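Centrosomal protein of 192 kDa (Homo sapiens, PDB 6FVI) serves as a centrosomal scaffold that activates AURKA and PLK1 and is required for mitotic centrosome maturation and bipolar spindle assembly, here represented by its seventh PapD-like domain. Local coordinates at residues Leu43-Leu57 with Pro86-Val99. Residues are numbered along the deposited sequence; the frame is centred on the assembly and turned at random. Where two conformers were deposited one is given.
Sequences LELENHGTTDVKWHL and PISGLLESHGIQKV
W55 lays its indole over the backbone of S88 and G89. The backbone N of W55 bonds to G89 O at 3.0 Å; with CG wedged between backbone N and carbonyl carbon (chi1 63°), the ring swings across the antiparallel partner strand. CD1 lies 3.3 Å from G89 O, and G89 N sits over the ring centre, a place suited to glycine because a side chain there would strike NE1. Further out, CZ2 meets Q97 CG at 3.7 Å, CZ3 meets I87 C at 3.6 Å, and P86 O lies in the ring plane at its edge, 3.5 Å from CH2. L45 CD1 rests on the opposite face, offset toward the rim. NE1 gives its hydrogen to a water 2.9 Å away that in turn donates to Q97 OE1 and, weakly, to L90 O, tying together three strands. With an alanine here, the space between L45 CD1 and G89 is likely to open and this water to lose its donor. At the end of strand 43-47, N47 suits the turn that follows: ND2 bonds L91 O (3.0 Å) and T51 O, while OD1 accepts from G49 N in an Asx turn. Within the immunoglobulin-like ASH domain, strand 39-47 pairs with 96-103 and strand 53-66 with 82-91, while strand 109-121 flanks 53-66.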
loop_
_atom_site.group_PDB
_atom_site.type_symbol
_atom_site.label_atom_id
_atom_site.label_comp_id
_atom_site.label_asym_id
_atom_site.label_seq_id
_atom_site.Cartn_x
_atom_site.Cartn_y
_atom_site.Cartn_z
ATOM N N LEU A 43 4.626 3.221 6.612
ATOM C CA LEU A 43 4.542 1.758 6.623
ATOM C C LEU A 43 5.960 1.251 6.430
ATOM O O LEU A 43 6.876 2.019 6.145
ATOM C CB LEU A 43 3.573 1.211 5.599
ATOM C CG LEU A 43 3.863 1.507 4.140
ATOM C CD1 LEU A 43 4.938 0.589 3.516
ATOM C CD2 LEU A 43 2.548 1.357 3.371
ATOM N N GLU A 44 6.148 -0.037 6.638
ATOM C CA GLU A 44 7.431 -0.632 6.438
ATOM C C GLU A 44 7.317 -1.815 5.523
ATOM O O GLU A 44 6.364 -2.594 5.590
ATOM C CB GLU A 44 8.081 -1.089 7.761
ATOM C CG GLU A 44 8.530 0.065 8.598
ATOM C CD GLU A 44 9.175 -0.345 9.931
ATOM O OE1 GLU A 44 9.069 -1.517 10.324
ATOM O OE2 GLU A 44 9.727 0.545 10.574
ATOM N N LEU A 45 8.313 -1.932 4.642
ATOM C CA LEU A 45 8.562 -3.175 3.917
ATOM C C LEU A 45 9.669 -3.916 4.616
ATOM O O LEU A 45 10.680 -3.331 5.018
ATOM C CB LEU A 45 8.991 -2.915 2.483
ATOM C CG LEU A 45 7.966 -2.102 1.720
ATOM C CD1 LEU A 45 8.573 -1.591 0.420
ATOM C CD2 LEU A 45 6.721 -2.924 1.483
ATOM N N GLU A 46 9.487 -5.211 4.763
ATOM C CA GLU A 46 10.534 -6.028 5.402
ATOM C C GLU A 46 10.803 -7.242 4.541
ATOM O O GLU A 46 9.889 -8.012 4.195
ATOM C CB GLU A 46 10.112 -6.441 6.807
ATOM C CG GLU A 46 11.184 -7.229 7.538
ATOM C CD GLU A 46 10.984 -7.359 9.011
ATOM O OE1 GLU A 46 10.140 -6.651 9.600
ATOM O OE2 GLU A 46 11.721 -8.177 9.601
ATOM N N ASN A 47 12.075 -7.422 4.207
ATOM C CA ASN A 47 12.527 -8.531 3.378
ATOM C C ASN A 47 12.993 -9.684 4.266
ATOM O O ASN A 47 14.076 -9.641 4.823
ATOM C CB ASN A 47 13.642 -8.041 2.464
ATOM C CG ASN A 47 14.193 -9.126 1.571
ATOM O OD1 ASN A 47 13.738 -10.268 1.588
ATOM N ND2 ASN A 47 15.162 -8.750 0.754
ATOM N N HIS A 48 12.123 -10.682 4.403
ATOM C CA HIS A 48 12.465 -11.869 5.201
ATOM C C HIS A 48 13.260 -12.927 4.468
ATOM O O HIS A 48 13.615 -13.935 5.069
ATOM C CB HIS A 48 11.194 -12.510 5.734
ATOM C CG HIS A 48 10.432 -11.626 6.650
ATOM N ND1 HIS A 48 10.774 -11.486 7.972
ATOM C CD2 HIS A 48 9.359 -10.826 6.449
ATOM C CE1 HIS A 48 9.934 -10.649 8.551
ATOM N NE2 HIS A 48 9.069 -10.230 7.647
ATOM N N GLY A 49 13.517 -12.725 3.181
ATOM C CA GLY A 49 14.270 -13.691 2.397
ATOM C C GLY A 49 15.740 -13.423 2.415
ATOM O O GLY A 49 16.244 -12.545 3.125
ATOM N N THR A 50 16.432 -14.241 1.633
ATOM C CA THR A 50 17.885 -14.272 1.591
ATOM C C THR A 50 18.461 -13.519 0.394
ATOM O O THR A 50 19.683 -13.432 0.265
ATOM C CB THR A 50 18.387 -15.725 1.516
ATOM O OG1 THR A 50 17.882 -16.315 0.315
ATOM C CG2 THR A 50 17.919 -16.532 2.733
ATOM N N THR A 51 17.588 -12.965 -0.449
ATOM C CA THR A 51 18.024 -12.283 -1.651
ATOM C C THR A 51 17.697 -10.800 -1.561
ATOM O O THR A 51 16.838 -10.392 -0.800
ATOM C CB THR A 51 17.309 -12.838 -2.878
ATOM O OG1 THR A 51 15.904 -12.558 -2.762
ATOM C CG2 THR A 51 17.569 -14.333 -3.030
ATOM N N ASP A 52 18.417 -10.009 -2.336
ATOM C CA ASP A 52 18.119 -8.617 -2.518
ATOM C C ASP A 52 16.866 -8.448 -3.376
ATOM O O ASP A 52 16.726 -9.156 -4.369
ATOM C CB ASP A 52 19.315 -8.055 -3.235
ATOM C CG ASP A 52 19.508 -6.649 -2.991
ATOM O OD1 ASP A 52 18.704 -6.031 -2.257
ATOM O OD2 ASP A 52 20.489 -6.153 -3.570
ATOM N N VAL A 53 15.943 -7.552 -2.985
ATOM C CA VAL A 53 14.669 -7.409 -3.645
ATOM C C VAL A 53 14.505 -6.031 -4.244
ATOM O O VAL A 53 14.663 -5.011 -3.559
ATOM C CB VAL A 53 13.558 -7.719 -2.642
ATOM C CG1 VAL A 53 12.190 -7.265 -3.123
ATOM C CG2 VAL A 53 13.536 -9.210 -2.331
ATOM N N LYS A 54 14.129 -5.987 -5.513
ATOM C CA LYS A 54 13.734 -4.748 -6.190
ATOM C C LYS A 54 12.265 -4.505 -5.923
ATOM O O LYS A 54 11.461 -5.400 -6.154
ATOM C CB LYS A 54 13.909 -4.873 -7.704
ATOM C CG LYS A 54 13.174 -3.775 -8.494
ATOM C CD LYS A 54 13.847 -2.439 -8.351
ATOM C CE LYS A 54 12.893 -1.273 -8.592
ATOM N NZ LYS A 54 12.586 -1.212 -10.042
ATOM N N TRP A 55 11.909 -3.297 -5.496
ATOM C CA TRP A 55 10.525 -2.977 -5.194
ATOM C C TRP A 55 10.141 -1.636 -5.777
ATOM O O TRP A 55 10.979 -0.752 -5.963
ATOM C CB TRP A 55 10.286 -3.017 -3.668
ATOM C CG TRP A 55 11.075 -1.999 -2.902
ATOM C CD1 TRP A 55 12.319 -2.162 -2.393
ATOM C CD2 TRP A 55 10.678 -0.669 -2.567
ATOM N NE1 TRP A 55 12.737 -1.009 -1.788
ATOM C CE2 TRP A 55 11.743 -0.081 -1.868
ATOM C CE3 TRP A 55 9.500 0.088 -2.759
ATOM C CZ2 TRP A 55 11.681 1.221 -1.369
ATOM C CZ3 TRP A 55 9.452 1.370 -2.246
ATOM C CH2 TRP A 55 10.532 1.922 -1.578
ATOM N N HIS A 56 8.837 -1.475 -6.008
ATOM C CA HIS A 56 8.286 -0.252 -6.534
ATOM C C HIS A 56 6.851 -0.125 -6.080
ATOM O O HIS A 56 6.097 -1.099 -6.151
ATOM C CB HIS A 56 8.349 -0.288 -8.070
ATOM C CG HIS A 56 7.619 0.826 -8.737
ATOM N ND1 HIS A 56 8.016 2.141 -8.735
ATOM C CD2 HIS A 56 6.414 0.809 -9.354
ATOM C CE1 HIS A 56 7.155 2.862 -9.431
ATOM N NE2 HIS A 56 6.156 2.085 -9.789
ATOM N N LEU A 57 6.466 1.059 -5.644
ATOM C CA LEU A 57 5.087 1.372 -5.235
ATOM C C LEU A 57 4.375 2.089 -6.302
ATOM O O LEU A 57 4.942 3.003 -6.885
ATOM C CB LEU A 57 5.024 2.453 -4.119
ATOM C CG LEU A 57 5.881 2.171 -2.931
ATOM C CD1 LEU A 57 5.823 3.149 -1.826
ATOM C CD2 LEU A 57 5.575 0.783 -2.355
ATOM N N PRO A 86 10.431 6.561 0.033
ATOM C CA PRO A 86 10.714 6.450 -1.405
ATOM C C PRO A 86 9.618 5.652 -2.114
ATOM O O PRO A 86 8.801 4.984 -1.478
ATOM C CB PRO A 86 12.057 5.686 -1.445
ATOM C CG PRO A 86 12.296 5.205 -0.101
ATOM C CD PRO A 86 11.277 5.668 0.842
ATOM N N ILE A 87 9.665 5.720 -3.443
ATOM C CA ILE A 87 8.711 4.889 -4.188
ATOM C C ILE A 87 9.333 3.731 -4.919
ATOM O O ILE A 87 8.596 2.880 -5.404
ATOM C CB ILE A 87 7.774 5.676 -5.109
ATOM C CG1 ILE A 87 8.564 6.278 -6.255
ATOM C CG2 ILE A 87 7.013 6.728 -4.322
ATOM C CD1 ILE A 87 7.692 6.975 -7.253
ATOM N N SER A 88 10.647 3.606 -4.905
ATOM C CA SER A 88 11.278 2.379 -5.345
ATOM C C SER A 88 12.628 2.249 -4.738
ATOM O O SER A 88 13.149 3.208 -4.152
ATOM C CB SER A 88 11.377 2.327 -6.844
ATOM O OG SER A 88 12.203 3.353 -7.299
ATOM N N GLY A 89 13.178 1.053 -4.826
ATOM C CA GLY A 89 14.444 0.815 -4.211
ATOM C C GLY A 89 14.889 -0.610 -4.348
ATOM O O GLY A 89 14.241 -1.432 -5.007
ATOM N N LEU A 90 16.039 -0.896 -3.739
ATOM C CA LEU A 90 16.542 -2.278 -3.532
ATOM C C LEU A 90 16.606 -2.476 -2.064
ATOM O O LEU A 90 17.165 -1.661 -1.326
ATOM C CB LEU A 90 17.946 -2.566 -4.070
ATOM C CG LEU A 90 18.087 -2.620 -5.587
ATOM C CD1 LEU A 90 19.477 -2.998 -6.046
ATOM C CD2 LEU A 90 17.109 -3.537 -6.247
ATOM N N LEU A 91 15.972 -3.544 -1.606
ATOM C CA LEU A 91 15.874 -3.885 -0.201
ATOM C C LEU A 91 16.646 -5.156 0.049
ATOM O O LEU A 91 16.242 -6.250 -0.383
ATOM C CB LEU A 91 14.410 -4.029 0.173
ATOM C CG LEU A 91 14.145 -4.357 1.632
ATOM C CD1 LEU A 91 14.799 -3.354 2.553
ATOM C CD2 LEU A 91 12.654 -4.412 1.878
ATOM N N GLU A 92 17.760 -5.039 0.745
ATOM C CA GLU A 92 18.636 -6.169 0.999
ATOM C C GLU A 92 17.964 -7.217 1.889
ATOM O O GLU A 92 17.019 -6.917 2.614
ATOM C CB GLU A 92 19.962 -5.673 1.581
ATOM C CG GLU A 92 19.834 -4.972 2.928
ATOM C CD GLU A 92 21.116 -4.263 3.354
ATOM O OE1 GLU A 92 22.066 -4.147 2.530
ATOM O OE2 GLU A 92 21.199 -3.827 4.524
ATOM N N SER A 93 18.497 -8.434 1.835
ATOM C CA SER A 93 18.067 -9.528 2.686
ATOM C C SER A 93 18.046 -9.063 4.129
ATOM O O SER A 93 18.994 -8.425 4.635
ATOM C CB SER A 93 19.018 -10.707 2.547
ATOM O OG SER A 93 18.742 -11.729 3.496
ATOM N N HIS A 94 16.934 -9.351 4.785
ATOM C CA HIS A 94 16.725 -9.042 6.167
ATOM C C HIS A 94 16.667 -7.555 6.459
ATOM O O HIS A 94 16.752 -7.147 7.597
ATOM C CB HIS A 94 17.738 -9.777 7.072
ATOM C CG HIS A 94 17.767 -11.261 6.890
ATOM N ND1 HIS A 94 16.638 -12.038 6.740
ATOM C CD2 HIS A 94 18.813 -12.117 6.877
ATOM C CE1 HIS A 94 16.989 -13.304 6.619
ATOM N NE2 HIS A 94 18.303 -13.380 6.700
ATOM N N GLY A 95 16.471 -6.750 5.427
ATOM C CA GLY A 95 16.308 -5.322 5.597
ATOM C C GLY A 95 14.870 -4.865 5.789
ATOM O O GLY A 95 13.934 -5.475 5.310
ATOM N N ILE A 96 14.756 -3.723 6.458
ATOM C CA ILE A 96 13.483 -3.029 6.665
ATOM C C ILE A 96 13.591 -1.629 6.086
ATOM O O ILE A 96 14.490 -0.856 6.458
ATOM C CB ILE A 96 13.140 -2.958 8.178
ATOM C CG1 ILE A 96 13.029 -4.349 8.801
ATOM C CG2 ILE A 96 11.857 -2.147 8.382
ATOM C CD1 ILE A 96 13.109 -4.363 10.309
ATOM N N GLN A 97 12.661 -1.302 5.186
ATOM C CA GLN A 97 12.555 0.005 4.562
ATOM C C GLN A 97 11.318 0.715 5.071
ATOM O O GLN A 97 10.198 0.238 4.879
ATOM C CB GLN A 97 12.442 -0.156 3.043
ATOM C CG GLN A 97 12.154 1.138 2.290
ATOM C CD GLN A 97 13.329 2.085 2.287
ATOM O OE1 GLN A 97 14.383 1.743 1.755
ATOM N NE2 GLN A 97 13.154 3.275 2.846
ATOM N N LYS A 98 11.493 1.896 5.640
ATOM C CA LYS A 98 10.363 2.706 6.015
ATOM C C LYS A 98 9.921 3.531 4.796
ATOM O O LYS A 98 10.750 4.172 4.134
ATOM C CB LYS A 98 10.718 3.616 7.199
ATOM C CG LYS A 98 9.521 4.392 7.732
ATOM C CD LYS A 98 9.966 5.513 8.629
ATOM C CE LYS A 98 9.954 5.086 10.072
ATOM N NZ LYS A 98 8.751 5.636 10.752
ATOM N N VAL A 99 8.620 3.503 4.550
ATOM C CA VAL A 99 8.018 4.339 3.513
ATOM C C VAL A 99 7.229 5.428 4.273
ATOM O O VAL A 99 6.288 5.130 4.999
ATOM C CB VAL A 99 7.114 3.532 2.592
ATOM C CG1 VAL A 99 6.438 4.456 1.574
ATOM C CG2 VAL A 99 7.924 2.451 1.859
HETATM O O HOH W 1 14.819 -0.488 0.120
#